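Side-chain contacts in transglutaminase-like domain-containing protein (Streptococcus suis, PDB 4XZ7), which acts as an antiphagocytic virulence factor with transglutaminase activity, presumably joining glutamine side chains to amines: residues 192-197 with 251-256; 211-216 with 278-283; 218-223 with 272-277; 226-231 with 265-270; 300-303 with 308-311. All coordinates share one frame; numbering follows the deposited sequence.

All five contacts lie in the C-terminal part of this chain, around its transglutaminase-like core; the chain is itself one piece of a longer protein. Contacts 1, 3, 4 and 5 are buried, while contact 2 is only partly so. Contacts 2, 3 and 4 share helix 213-227. Contacts 3 and 4 pack it and its following strand against helix 264-277. In contact 5 the neighbouring hairpin closes on itself, and Val300 and Ile309 touch the side chains of contact 3. Contact 1 alone has a hydrogen bond between its segments. Contacts 3 and 4 are aromatic, contact 5 joins aliphatic groups and a tyrosine edge, and contact 2 lays the chains of charged residues against a leucine.

Contact 1 (192-197 with 251-256); sequences IANDDL and SDLFAV
Asn194 lays its amide across the edge of the Phe254 ring. Its OD1 comes within 3.5 Å of Phe254 CD1, near the plane of that ring. The amide and ring planes are 79° apart, so the two flat groups are almost perpendicular. The other arm of the amide reaches the backbone. Asn194 ND2 donates to Leu253 O at 3.1 Å, but the bond is bent to 135° and ND2 sits above the carbonyl plane. OD1 has its own partner in Thr257 OG1, so both ends of the buried amide are engaged and its rotation is probably fixed. Asn194 reaches this place with CG anti to its own N (chi1 -161°), which carries the amide straight out from the helix.

The acceptor side has its own internal contacts. Leu253 folds back over Phe254, with its CG 3.8 Å above the ring plane and over the ring centre. Phe254 also makes a cation-pi contact with Arg190. A type I turn runs from Asp252 to Ala255, and Asp252 OD1 accepts from Phe254 N at 2.9 Å as a cap. Asp252 OD2 meets Tyr173 and Asn167 of the second subunit, which ties the turn to the dimer interface. The contact joins helix 188-205 to the turn leading into helix 255-259, and Val256 lies beside helix 264-277.

Contact 2 (211-216 with 278-283); sequences SSERDK and LGLPAY
Glu213 and Leu280 meet at an oblique angle, with the acidic chain passing over one methyl of the leucine. Leu280 CD1 is the atom that does the touching. It lies 4.0 Å from Glu213 CB, 3.8 Å from Glu213 CG and 3.6 Å from Glu213 OE2, so it follows the glutamate from its root to its carboxylate. This is a van der Waals contact along the flank of the chain. The glutamate is extended beyond CG (chi2 173°), which makes such a long flank available. Its polar end is used elsewhere: OE1 accepts from Asp303 N, and this bond probably holds the carboxylate beside the leucine.

The second branch of Leu280 turns to the next turn of the helix. Its CD2 stands 4.4 Å from Lys216 CB, a looser touch to the aliphatic root of the lysine. The leucine has an unusual chi2 of 7°, which nearly eclipses CD1 with CA; the side chain is either strained or imperfectly modelled.

The contact lies where one helix starts and another has just ended. Ser212 is the N-cap of helix 213-227, and its OG accepts weakly from Asp215 N. Gly279, with positive phi, is the C-prime residue of a Schellman motif that ends helix 264-277. Leu280 follows directly and also packs on Phe275 and Val300. The contact thus sets the start of helix 213-227 against the connection from helix 264-277 into strand 282-288, next to strand 294-302.

Contact 3 (218-223 with 272-277); sequences KAFVQY and ARAFNM
Phe220 takes the methyl of Ala274 over one face of its ring. Ala274 CB lies 3.4 Å above the ring plane, offset toward the rim, and 3.8 Å from the ring centroid. The nearest ring atom is Phe220 CZ, at 3.4 Å from Ala274 CB. This is a CH-pi contact. Phe275 comes from the same helix as the alanine and approaches Phe220 obliquely. Its CE1 is 3.9 Å from Phe220 CD2, and the two ring planes are 70° apart. The far end of Phe275 meets Val221: Phe275 CZ is 3.7 Å from Val221 CG2, which lies in the plane of the Phe275 ring at its edge.

The torsions share out these positions. Phe220 has CG anti to the backbone N (chi1 -176°) and reaches across to the other helix. Phe275 has CG beside its N instead, which brings its ring end back toward helix 213-227. The axes of 218-223 and 272-277 are 11.1 Å apart and run nearly antiparallel, at 152°. The aromatic side chains bridge this wide spacing. Further out, Val300 backs Phe275 and Ile309 backs Val221. On the opposite flank of its helix, Arg273 forms a salt bridge with Asp195.

All the groups that meet are apolar and buried. The helix pair is therefore held here by shape fit, dispersion and the burial of apolar surface, with a CH-pi contribution from Ala274.

Contact 4 (226-231 with 265-270); sequences NHTTYD and VGFSTT
Thr228 and Phe267 make the closest backbone approach, 8.7 Å between their CA atoms, where the chain leaves helix 213-227 and runs along the side of helix 264-277. Phe267 bridges this spacing. The two side chains come from opposite directions, and the tip atom Phe267 CZ lies 3.9 Å from both Thr228 CB and Thr228 CG2. CG2, anti to the backbone N, stands beside CB at the tip of the ring. Thr228 OG1 is hydrogen-bonded to Val224 O, one turn back.

Tyr230 meets the same ring from another direction. Its CD1 is 3.7 Å from Phe267 CE2, and that atom lies at the edge of the tyrosine ring, near its plane. The planes are 37° apart and the centroids 6.0 Å apart, an oblique aromatic pair. Beyond it, Tyr230 also packs on Trp232, and Phe267 on Ala262 and Thr312.

Within the helix, Val265 O takes two donors: Thr269 N at 2.9 Å and Thr269 OG1 at 2.8 Å. This satisfies the buried hydroxyl inside its own helix. Cys264, at the start of this helix, is placed as the nucleophilic cysteine is in transglutaminase-like proteins, which suggests the same role here. Chemically, the contact is apolar and aromatic: Thr228 offers carbon and its OG1 bonds back to its own helix, which probably lowers the cost of burying it.

Contact 5 (300-303 with 308-311); sequences VYYD and TIDG
Val300 touches Ile309 across the hairpin through one branch. Its CG2 lies 3.6 Å from Ile309 CG1 and 4.2 Å from Ile309 CB, and the two side chains meet at an angle. The valine sits with CG2 anti to its carbonyl carbon, which turns this methyl to the isoleucine. The nearest CA atoms of the two segments are those of Val300 and Thr308, 6.6 Å apart; Val300 itself bonds through its backbone to His307.

Tyr301 faces the other side of the strand, where it packs on Pro281 and Trp306.

Tyr302 returns to the Ile309 side. Its CG lies between the backbone N and the carbonyl carbon (chi1 58°), and the ring then runs back toward Ile309 from the opposite direction. Ile309 CD1 sits at the ring edge, near the ring plane, 3.4 Å from Tyr302 OH and 4.2 Å from Tyr302 CE1. The hydroxyl has its polar partner in Glu336 OE1, and the methyl lies beside it as a carbon neighbour. His307 stacks on the ring and probably helps to hold it.

Asp303, with positive phi, leaves the strand at the hairpin turn. Just past the returning strand, Asp310 OD2 bonds His295 NE2, consistent with the histidine-aspartate pair of the transglutaminase triad.

Strands 294-302 and 305-309 form an antiparallel hairpin at one side of the five-stranded sheet. Helix 213-227 packs on this face, with Val217 against Tyr302.

Contact 1 (192-197 with 251-256)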
# COMPACT_ATOMS: atom_id res chain seq x y z
N ILE B 192 24.14 2.81 -2.26
CA ILE B 192 25.42 2.59 -2.91
C ILE B 192 25.27 1.72 -4.18
O ILE B 192 25.90 2.01 -5.20
CB ILE B 192 26.42 1.95 -1.95
CG1 ILE B 192 26.72 2.92 -0.81
CG2 ILE B 192 27.71 1.59 -2.67
CD1 ILE B 192 27.31 2.27 0.42
N ALA B 193 24.42 0.70 -4.13
CA ALA B 193 24.25 -0.13 -5.33
C ALA B 193 23.59 0.67 -6.47
O ALA B 193 23.95 0.54 -7.64
CB ALA B 193 23.44 -1.38 -5.02
N ASN B 194 22.64 1.53 -6.10
CA ASN B 194 22.08 2.45 -7.08
C ASN B 194 23.12 3.40 -7.68
O ASN B 194 23.12 3.66 -8.89
CB ASN B 194 20.94 3.25 -6.46
CG ASN B 194 20.04 3.86 -7.51
OD1 ASN B 194 19.41 3.14 -8.29
ND2 ASN B 194 19.99 5.18 -7.56
N ASP B 195 24.02 3.92 -6.83
CA ASP B 195 25.11 4.77 -7.30
C ASP B 195 25.99 4.00 -8.27
O ASP B 195 26.60 4.58 -9.20
CB ASP B 195 25.95 5.28 -6.14
CG ASP B 195 25.54 6.66 -5.68
OD1 ASP B 195 24.53 7.20 -6.20
OD2 ASP B 195 26.22 7.21 -4.79
N ASP B 196 26.06 2.69 -8.07
CA ASP B 196 26.81 1.87 -9.01
C ASP B 196 26.09 1.78 -10.35
O ASP B 196 26.72 1.92 -11.40
CB ASP B 196 27.06 0.46 -8.46
CG ASP B 196 28.09 -0.30 -9.28
OD1 ASP B 196 29.30 0.06 -9.22
OD2 ASP B 196 27.69 -1.24 -10.00
N LEU B 197 24.78 1.54 -10.30
CA LEU B 197 23.96 1.56 -11.52
C LEU B 197 24.12 2.86 -12.32
O LEU B 197 24.19 2.84 -13.56
CB LEU B 197 22.50 1.35 -11.15
CG LEU B 197 21.87 -0.04 -11.33
CD1 LEU B 197 22.89 -1.12 -11.43
CD2 LEU B 197 20.91 -0.33 -10.18
N SER B 251 9.23 8.20 -10.63
CA SER B 251 9.84 9.46 -10.23
C SER B 251 11.00 9.35 -9.23
O SER B 251 11.79 10.30 -9.10
CB SER B 251 8.78 10.38 -9.62
OG SER B 251 7.76 10.68 -10.56
N ASP B 252 11.10 8.23 -8.52
CA ASP B 252 12.11 8.13 -7.47
C ASP B 252 13.46 7.66 -8.00
O ASP B 252 13.61 7.38 -9.19
CB ASP B 252 11.64 7.23 -6.30
CG ASP B 252 11.58 5.74 -6.64
OD1 ASP B 252 12.21 5.27 -7.61
OD2 ASP B 252 10.90 5.01 -5.89
N LEU B 253 14.41 7.54 -7.10
CA LEU B 253 15.80 7.36 -7.47
C LEU B 253 16.08 6.02 -8.14
O LEU B 253 17.17 5.81 -8.67
CB LEU B 253 16.71 7.51 -6.25
CG LEU B 253 16.71 6.49 -5.11
CD1 LEU B 253 17.93 6.76 -4.20
CD2 LEU B 253 15.43 6.54 -4.29
N PHE B 254 15.10 5.12 -8.12
CA PHE B 254 15.28 3.78 -8.69
C PHE B 254 14.66 3.62 -10.07
O PHE B 254 14.81 2.58 -10.71
CB PHE B 254 14.69 2.74 -7.76
CG PHE B 254 15.27 2.78 -6.37
CD1 PHE B 254 16.64 2.57 -6.17
CD2 PHE B 254 14.47 3.01 -5.28
CE1 PHE B 254 17.17 2.60 -4.90
CE2 PHE B 254 15.00 3.03 -4.00
CZ PHE B 254 16.35 2.83 -3.82
N ALA B 255 13.96 4.65 -10.52
CA ALA B 255 13.14 4.55 -11.71
C ALA B 255 13.96 4.28 -12.99
O ALA B 255 13.65 3.35 -13.73
CB ALA B 255 12.31 5.80 -11.87
N VAL B 256 14.98 5.08 -13.29
CA VAL B 256 15.66 4.79 -14.55
C VAL B 256 16.73 3.72 -14.35
O VAL B 256 17.06 2.99 -15.29
CB VAL B 256 16.24 6.07 -15.24
CG1 VAL B 256 15.89 7.34 -14.49
CG2 VAL B 256 17.74 5.94 -15.58

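Contact 2 (211-216 with 278-283)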
# COMPACT_ATOMS: atom_id res chain seq x y z
N SER B 211 35.16 15.70 -24.89
CA SER B 211 36.13 16.73 -24.53
C SER B 211 35.52 17.71 -23.53
O SER B 211 35.91 17.75 -22.36
CB SER B 211 36.63 17.48 -25.77
OG SER B 211 35.58 18.15 -26.45
N SER B 212 34.54 18.48 -24.00
CA SER B 212 33.93 19.54 -23.21
C SER B 212 32.90 19.00 -22.23
O SER B 212 32.42 17.87 -22.35
CB SER B 212 33.29 20.57 -24.14
OG SER B 212 32.33 19.96 -24.98
N GLU B 213 32.56 19.83 -21.24
CA GLU B 213 31.52 19.51 -20.29
C GLU B 213 30.17 19.38 -21.00
O GLU B 213 29.37 18.47 -20.72
CB GLU B 213 31.46 20.59 -19.20
CG GLU B 213 32.72 20.69 -18.37
CD GLU B 213 32.70 21.88 -17.42
OE1 GLU B 213 32.12 22.93 -17.79
OE2 GLU B 213 33.26 21.77 -16.31
N ARG B 214 29.93 20.30 -21.93
CA ARG B 214 28.70 20.31 -22.70
C ARG B 214 28.45 18.97 -23.40
O ARG B 214 27.34 18.45 -23.40
CB ARG B 214 28.73 21.44 -23.73
CG ARG B 214 27.38 21.76 -24.33
CD ARG B 214 27.46 23.05 -25.13
NE ARG B 214 26.21 23.34 -25.81
CZ ARG B 214 26.02 23.24 -27.13
NH1 ARG B 214 27.03 22.88 -27.93
NH2 ARG B 214 24.83 23.53 -27.66
N ASP B 215 29.51 18.41 -23.97
CA ASP B 215 29.35 17.15 -24.69
C ASP B 215 29.18 15.99 -23.72
O ASP B 215 28.57 14.98 -24.08
CB ASP B 215 30.53 16.91 -25.62
CG ASP B 215 30.43 17.73 -26.91
OD1 ASP B 215 29.29 18.01 -27.35
OD2 ASP B 215 31.47 18.10 -27.49
N LYS B 216 29.71 16.13 -22.51
CA LYS B 216 29.47 15.12 -21.47
C LYS B 216 27.98 15.07 -21.18
O LYS B 216 27.37 13.99 -21.23
CB LYS B 216 30.27 15.43 -20.21
CG LYS B 216 31.78 15.55 -20.45
CD LYS B 216 32.58 15.56 -19.15
CE LYS B 216 34.01 16.00 -19.39
NZ LYS B 216 34.77 16.07 -18.10
N LEU B 278 30.13 13.62 -12.21
CA LEU B 278 31.00 14.03 -13.31
C LEU B 278 31.64 15.40 -13.08
O LEU B 278 32.29 15.93 -13.97
CB LEU B 278 30.21 14.04 -14.62
CG LEU B 278 29.77 12.70 -15.19
CD1 LEU B 278 28.70 12.87 -16.27
CD2 LEU B 278 30.98 11.94 -15.74
N GLY B 279 31.45 15.97 -11.90
CA GLY B 279 32.00 17.27 -11.61
C GLY B 279 31.17 18.41 -12.17
O GLY B 279 31.66 19.52 -12.32
N LEU B 280 29.91 18.13 -12.49
CA LEU B 280 29.05 19.15 -13.05
C LEU B 280 27.92 19.49 -12.08
O LEU B 280 26.88 18.82 -12.08
CB LEU B 280 28.48 18.68 -14.39
CG LEU B 280 29.25 18.84 -15.70
CD1 LEU B 280 30.67 19.35 -15.49
CD2 LEU B 280 29.25 17.51 -16.48
N PRO B 281 28.13 20.52 -11.22
CA PRO B 281 27.14 20.91 -10.20
C PRO B 281 25.71 20.89 -10.73
O PRO B 281 25.41 21.60 -11.70
CB PRO B 281 27.57 22.33 -9.83
CG PRO B 281 29.09 22.27 -9.97
CD PRO B 281 29.33 21.37 -11.18
N ALA B 282 24.85 20.08 -10.10
CA ALA B 282 23.50 19.88 -10.61
C ALA B 282 22.46 19.72 -9.50
O ALA B 282 22.76 19.27 -8.39
CB ALA B 282 23.46 18.67 -11.53
N TYR B 283 21.23 20.13 -9.79
CA TYR B 283 20.13 19.82 -8.88
C TYR B 283 18.86 19.71 -9.71
O TYR B 283 18.84 20.06 -10.89
CB TYR B 283 19.99 20.86 -7.74
CG TYR B 283 19.54 22.28 -8.13
CD1 TYR B 283 18.32 22.78 -7.67
CD2 TYR B 283 20.33 23.11 -8.92
CE1 TYR B 283 17.89 24.06 -7.99
CE2 TYR B 283 19.91 24.40 -9.25
CZ TYR B 283 18.68 24.87 -8.79
OH TYR B 283 18.23 26.13 -9.10

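Contact 3 (218-223 with 272-277)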
# COMPACT_ATOMS: atom_id res chain seq x y z
N LYS B 218 25.46 16.20 -23.02
CA LYS B 218 24.77 15.75 -24.23
C LYS B 218 24.78 14.23 -24.30
O LYS B 218 23.74 13.58 -24.42
CB LYS B 218 25.44 16.37 -25.47
CG LYS B 218 24.63 16.31 -26.76
CD LYS B 218 25.51 16.68 -27.98
CE LYS B 218 26.13 18.07 -27.87
NZ LYS B 218 25.17 19.18 -28.18
N ALA B 219 25.98 13.66 -24.17
CA ALA B 219 26.17 12.22 -24.25
C ALA B 219 25.35 11.45 -23.19
O ALA B 219 24.67 10.47 -23.52
CB ALA B 219 27.64 11.89 -24.11
N PHE B 220 25.43 11.88 -21.93
CA PHE B 220 24.71 11.15 -20.89
C PHE B 220 23.18 11.23 -21.08
O PHE B 220 22.47 10.21 -21.03
CB PHE B 220 25.08 11.65 -19.50
CG PHE B 220 24.42 10.87 -18.41
CD1 PHE B 220 24.90 9.62 -18.06
CD2 PHE B 220 23.29 11.35 -17.77
CE1 PHE B 220 24.29 8.88 -17.06
CE2 PHE B 220 22.67 10.62 -16.79
CZ PHE B 220 23.15 9.39 -16.43
N VAL B 221 22.69 12.45 -21.28
CA VAL B 221 21.28 12.73 -21.48
C VAL B 221 20.71 11.89 -22.62
O VAL B 221 19.67 11.23 -22.48
CB VAL B 221 21.06 14.23 -21.77
CG1 VAL B 221 19.66 14.48 -22.30
CG2 VAL B 221 21.31 15.03 -20.53
N GLN B 222 21.42 11.89 -23.75
CA GLN B 222 20.96 11.16 -24.93
C GLN B 222 20.98 9.66 -24.67
O GLN B 222 20.04 8.94 -25.06
CB GLN B 222 21.81 11.50 -26.15
CG GLN B 222 21.12 11.16 -27.47
CD GLN B 222 19.86 12.00 -27.73
OE1 GLN B 222 18.73 11.52 -27.58
NE2 GLN B 222 20.05 13.26 -28.13
N TYR B 223 22.03 9.17 -24.02
CA TYR B 223 22.07 7.74 -23.71
C TYR B 223 20.89 7.27 -22.84
O TYR B 223 20.21 6.27 -23.15
CB TYR B 223 23.36 7.37 -22.99
CG TYR B 223 23.44 5.89 -22.72
CD1 TYR B 223 23.00 5.35 -21.52
CD2 TYR B 223 23.92 5.02 -23.69
CE1 TYR B 223 23.04 4.01 -21.28
CE2 TYR B 223 23.98 3.68 -23.46
CZ TYR B 223 23.54 3.17 -22.26
OH TYR B 223 23.60 1.82 -22.04
N ALA B 272 20.85 14.42 -12.42
CA ALA B 272 21.49 15.35 -11.49
C ALA B 272 22.55 14.60 -10.71
O ALA B 272 23.69 15.10 -10.56
CB ALA B 272 20.48 15.98 -10.55
N ARG B 273 22.20 13.40 -10.24
CA ARG B 273 23.17 12.57 -9.51
C ARG B 273 24.39 12.30 -10.38
O ARG B 273 25.52 12.55 -9.96
CB ARG B 273 22.55 11.26 -9.05
CG ARG B 273 23.44 10.43 -8.14
CD ARG B 273 23.53 11.02 -6.74
NE ARG B 273 24.34 10.18 -5.85
CZ ARG B 273 24.85 10.60 -4.70
NH1 ARG B 273 24.64 11.85 -4.30
NH2 ARG B 273 25.58 9.79 -3.96
N ALA B 274 24.15 11.82 -11.60
CA ALA B 274 25.24 11.55 -12.56
C ALA B 274 26.14 12.77 -12.86
O ALA B 274 27.35 12.63 -12.97
CB ALA B 274 24.66 11.03 -13.84
N PHE B 275 25.54 13.94 -13.00
CA PHE B 275 26.29 15.15 -13.32
C PHE B 275 27.16 15.60 -12.15
O PHE B 275 28.26 16.13 -12.35
CB PHE B 275 25.34 16.28 -13.72
CG PHE B 275 24.64 16.05 -15.03
CD1 PHE B 275 25.22 15.25 -16.01
CD2 PHE B 275 23.41 16.62 -15.29
CE1 PHE B 275 24.58 15.04 -17.23
CE2 PHE B 275 22.76 16.41 -16.50
CZ PHE B 275 23.35 15.62 -17.47
N ASN B 276 26.67 15.41 -10.93
CA ASN B 276 27.46 15.74 -9.76
C ASN B 276 28.66 14.81 -9.69
O ASN B 276 29.77 15.25 -9.39
CB ASN B 276 26.62 15.68 -8.48
CG ASN B 276 25.75 16.91 -8.29
OD1 ASN B 276 26.16 18.02 -8.63
ND2 ASN B 276 24.54 16.72 -7.76
N MET B 277 28.45 13.53 -9.99
CA MET B 277 29.56 12.60 -10.07
C MET B 277 30.60 13.07 -11.09
O MET B 277 31.81 12.95 -10.87
CB MET B 277 29.07 11.20 -10.44
CG MET B 277 28.34 10.47 -9.31
SD MET B 277 27.66 8.89 -9.80
CE MET B 277 29.13 8.02 -10.36

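Contact 4 (226-231 with 265-270)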
# COMPACT_ATOMS: atom_id res chain seq x y z
N ASN B 226 17.78 7.14 -24.57
CA ASN B 226 17.74 6.02 -25.52
C ASN B 226 17.68 4.63 -24.89
O ASN B 226 17.56 3.64 -25.61
CB ASN B 226 18.95 6.08 -26.47
CG ASN B 226 18.75 7.10 -27.59
OD1 ASN B 226 17.63 7.54 -27.85
ND2 ASN B 226 19.85 7.50 -28.24
N HIS B 227 17.76 4.54 -23.56
CA HIS B 227 17.69 3.21 -22.94
C HIS B 227 16.74 3.11 -21.75
O HIS B 227 16.75 2.12 -21.01
CB HIS B 227 19.10 2.77 -22.52
CG HIS B 227 19.98 2.44 -23.68
ND1 HIS B 227 20.90 3.33 -24.20
CD2 HIS B 227 20.01 1.35 -24.49
CE1 HIS B 227 21.49 2.79 -25.25
NE2 HIS B 227 20.96 1.59 -25.45
N THR B 228 15.90 4.13 -21.59
CA THR B 228 14.90 4.15 -20.55
C THR B 228 13.53 4.41 -21.16
O THR B 228 13.38 5.33 -21.92
CB THR B 228 15.22 5.22 -19.54
OG1 THR B 228 16.60 5.11 -19.16
CG2 THR B 228 14.32 5.08 -18.32
N THR B 229 12.54 3.59 -20.81
CA THR B 229 11.18 3.83 -21.30
C THR B 229 10.54 5.02 -20.58
O THR B 229 10.58 5.10 -19.35
CB THR B 229 10.31 2.57 -21.11
OG1 THR B 229 10.78 1.54 -21.98
CG2 THR B 229 8.86 2.86 -21.41
N TYR B 230 9.98 5.96 -21.33
CA TYR B 230 9.12 6.98 -20.72
C TYR B 230 7.73 6.38 -20.41
O TYR B 230 7.09 5.78 -21.27
CB TYR B 230 8.95 8.21 -21.62
CG TYR B 230 8.48 9.40 -20.81
CD1 TYR B 230 9.37 10.10 -20.00
CD2 TYR B 230 7.14 9.79 -20.79
CE1 TYR B 230 8.96 11.15 -19.21
CE2 TYR B 230 6.71 10.86 -19.99
CZ TYR B 230 7.64 11.53 -19.21
OH TYR B 230 7.28 12.60 -18.41
N ASP B 231 7.26 6.56 -19.19
CA ASP B 231 6.02 5.91 -18.78
C ASP B 231 4.82 6.72 -19.23
O ASP B 231 4.25 7.47 -18.43
CB ASP B 231 5.98 5.69 -17.27
CG ASP B 231 4.86 4.75 -16.85
OD1 ASP B 231 3.95 4.51 -17.66
OD2 ASP B 231 4.88 4.24 -15.70
N VAL B 265 10.74 13.47 -13.29
CA VAL B 265 11.47 13.58 -12.06
C VAL B 265 12.49 12.47 -11.98
O VAL B 265 13.58 12.72 -11.62
CB VAL B 265 10.58 13.62 -10.82
CG1 VAL B 265 11.42 13.58 -9.56
CG2 VAL B 265 9.74 14.88 -10.82
N GLY B 266 12.12 11.26 -12.38
CA GLY B 266 13.10 10.18 -12.40
C GLY B 266 14.30 10.48 -13.27
O GLY B 266 15.44 10.48 -12.81
N PHE B 267 14.05 10.74 -14.56
CA PHE B 267 15.11 11.18 -15.47
C PHE B 267 15.99 12.29 -14.88
O PHE B 267 17.20 12.20 -14.93
CB PHE B 267 14.51 11.68 -16.77
CG PHE B 267 14.15 10.60 -17.75
CD1 PHE B 267 15.02 10.29 -18.79
CD2 PHE B 267 12.94 9.94 -17.66
CE1 PHE B 267 14.68 9.32 -19.72
CE2 PHE B 267 12.59 8.96 -18.58
CZ PHE B 267 13.46 8.65 -19.62
N SER B 268 15.36 13.33 -14.34
CA SER B 268 16.09 14.50 -13.84
C SER B 268 16.91 14.18 -12.58
O SER B 268 18.00 14.73 -12.38
CB SER B 268 15.13 15.66 -13.55
OG SER B 268 14.38 16.02 -14.72
N THR B 269 16.39 13.29 -11.74
CA THR B 269 17.11 12.93 -10.51
C THR B 269 18.33 12.06 -10.81
O THR B 269 19.42 12.28 -10.26
CB THR B 269 16.19 12.19 -9.53
OG1 THR B 269 15.06 13.02 -9.21
CG2 THR B 269 16.95 11.81 -8.27
N THR B 270 18.16 11.09 -11.70
CA THR B 270 19.29 10.27 -12.12
C THR B 270 20.33 11.14 -12.83
O THR B 270 21.54 10.97 -12.63
CB THR B 270 18.83 9.14 -13.05
OG1 THR B 270 17.94 8.29 -12.34
CG2 THR B 270 20.04 8.31 -13.54

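Contact 5 (300-303 with 308-311)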
# COMPACT_ATOMS: atom_id res chain seq x y z
N VAL B 300 22.25 22.33 -14.39
CA VAL B 300 23.63 21.84 -14.39
C VAL B 300 24.59 22.98 -14.65
O VAL B 300 24.31 23.84 -15.49
CB VAL B 300 23.87 20.77 -15.48
CG1 VAL B 300 25.04 19.88 -15.09
CG2 VAL B 300 22.64 19.93 -15.69
N TYR B 301 25.72 22.99 -13.96
CA TYR B 301 26.70 24.05 -14.18
C TYR B 301 27.78 23.59 -15.14
O TYR B 301 28.47 22.61 -14.88
CB TYR B 301 27.32 24.49 -12.86
CG TYR B 301 28.28 25.65 -13.01
CD1 TYR B 301 27.81 26.96 -13.11
CD2 TYR B 301 29.65 25.45 -13.04
CE1 TYR B 301 28.68 28.03 -13.24
CE2 TYR B 301 30.54 26.52 -13.18
CZ TYR B 301 30.05 27.81 -13.28
OH TYR B 301 30.90 28.88 -13.41
N TYR B 302 27.93 24.28 -16.26
CA TYR B 302 29.08 24.04 -17.13
C TYR B 302 29.32 25.25 -18.01
O TYR B 302 28.41 26.07 -18.23
CB TYR B 302 28.89 22.77 -17.98
CG TYR B 302 27.65 22.75 -18.86
CD1 TYR B 302 26.47 22.15 -18.43
CD2 TYR B 302 27.68 23.31 -20.14
CE1 TYR B 302 25.34 22.13 -19.24
CE2 TYR B 302 26.56 23.28 -20.96
CZ TYR B 302 25.39 22.69 -20.50
OH TYR B 302 24.28 22.67 -21.32
N ASP B 303 30.56 25.36 -18.49
CA ASP B 303 30.95 26.47 -19.34
C ASP B 303 30.53 27.79 -18.72
O ASP B 303 29.81 28.58 -19.35
CB ASP B 303 30.33 26.32 -20.74
CG ASP B 303 30.96 25.19 -21.54
OD1 ASP B 303 31.75 24.42 -20.96
OD2 ASP B 303 30.64 25.07 -22.74
N THR B 308 19.50 24.95 -17.95
CA THR B 308 18.39 24.01 -17.83
C THR B 308 18.54 22.90 -18.87
O THR B 308 18.64 23.16 -20.08
CB THR B 308 17.03 24.69 -17.99
OG1 THR B 308 17.03 25.91 -17.25
CG2 THR B 308 15.92 23.79 -17.49
N ILE B 309 18.59 21.67 -18.38
CA ILE B 309 18.66 20.47 -19.20
C ILE B 309 17.42 19.60 -19.00
O ILE B 309 17.18 19.08 -17.90
CB ILE B 309 19.91 19.64 -18.86
CG1 ILE B 309 21.16 20.50 -18.97
CG2 ILE B 309 19.98 18.41 -19.77
CD1 ILE B 309 21.45 20.96 -20.41
N ASP B 310 16.61 19.51 -20.07
CA ASP B 310 15.41 18.67 -20.12
C ASP B 310 15.77 17.31 -20.73
O ASP B 310 16.01 17.22 -21.93
CB ASP B 310 14.32 19.33 -20.97
CG ASP B 310 12.94 18.71 -20.75
OD1 ASP B 310 11.95 19.40 -21.07
OD2 ASP B 310 12.83 17.56 -20.26
N GLY B 311 15.81 16.28 -19.90
CA GLY B 311 16.22 14.96 -20.35
C GLY B 311 15.09 14.20 -21.00
O GLY B 311 15.27 13.06 -21.45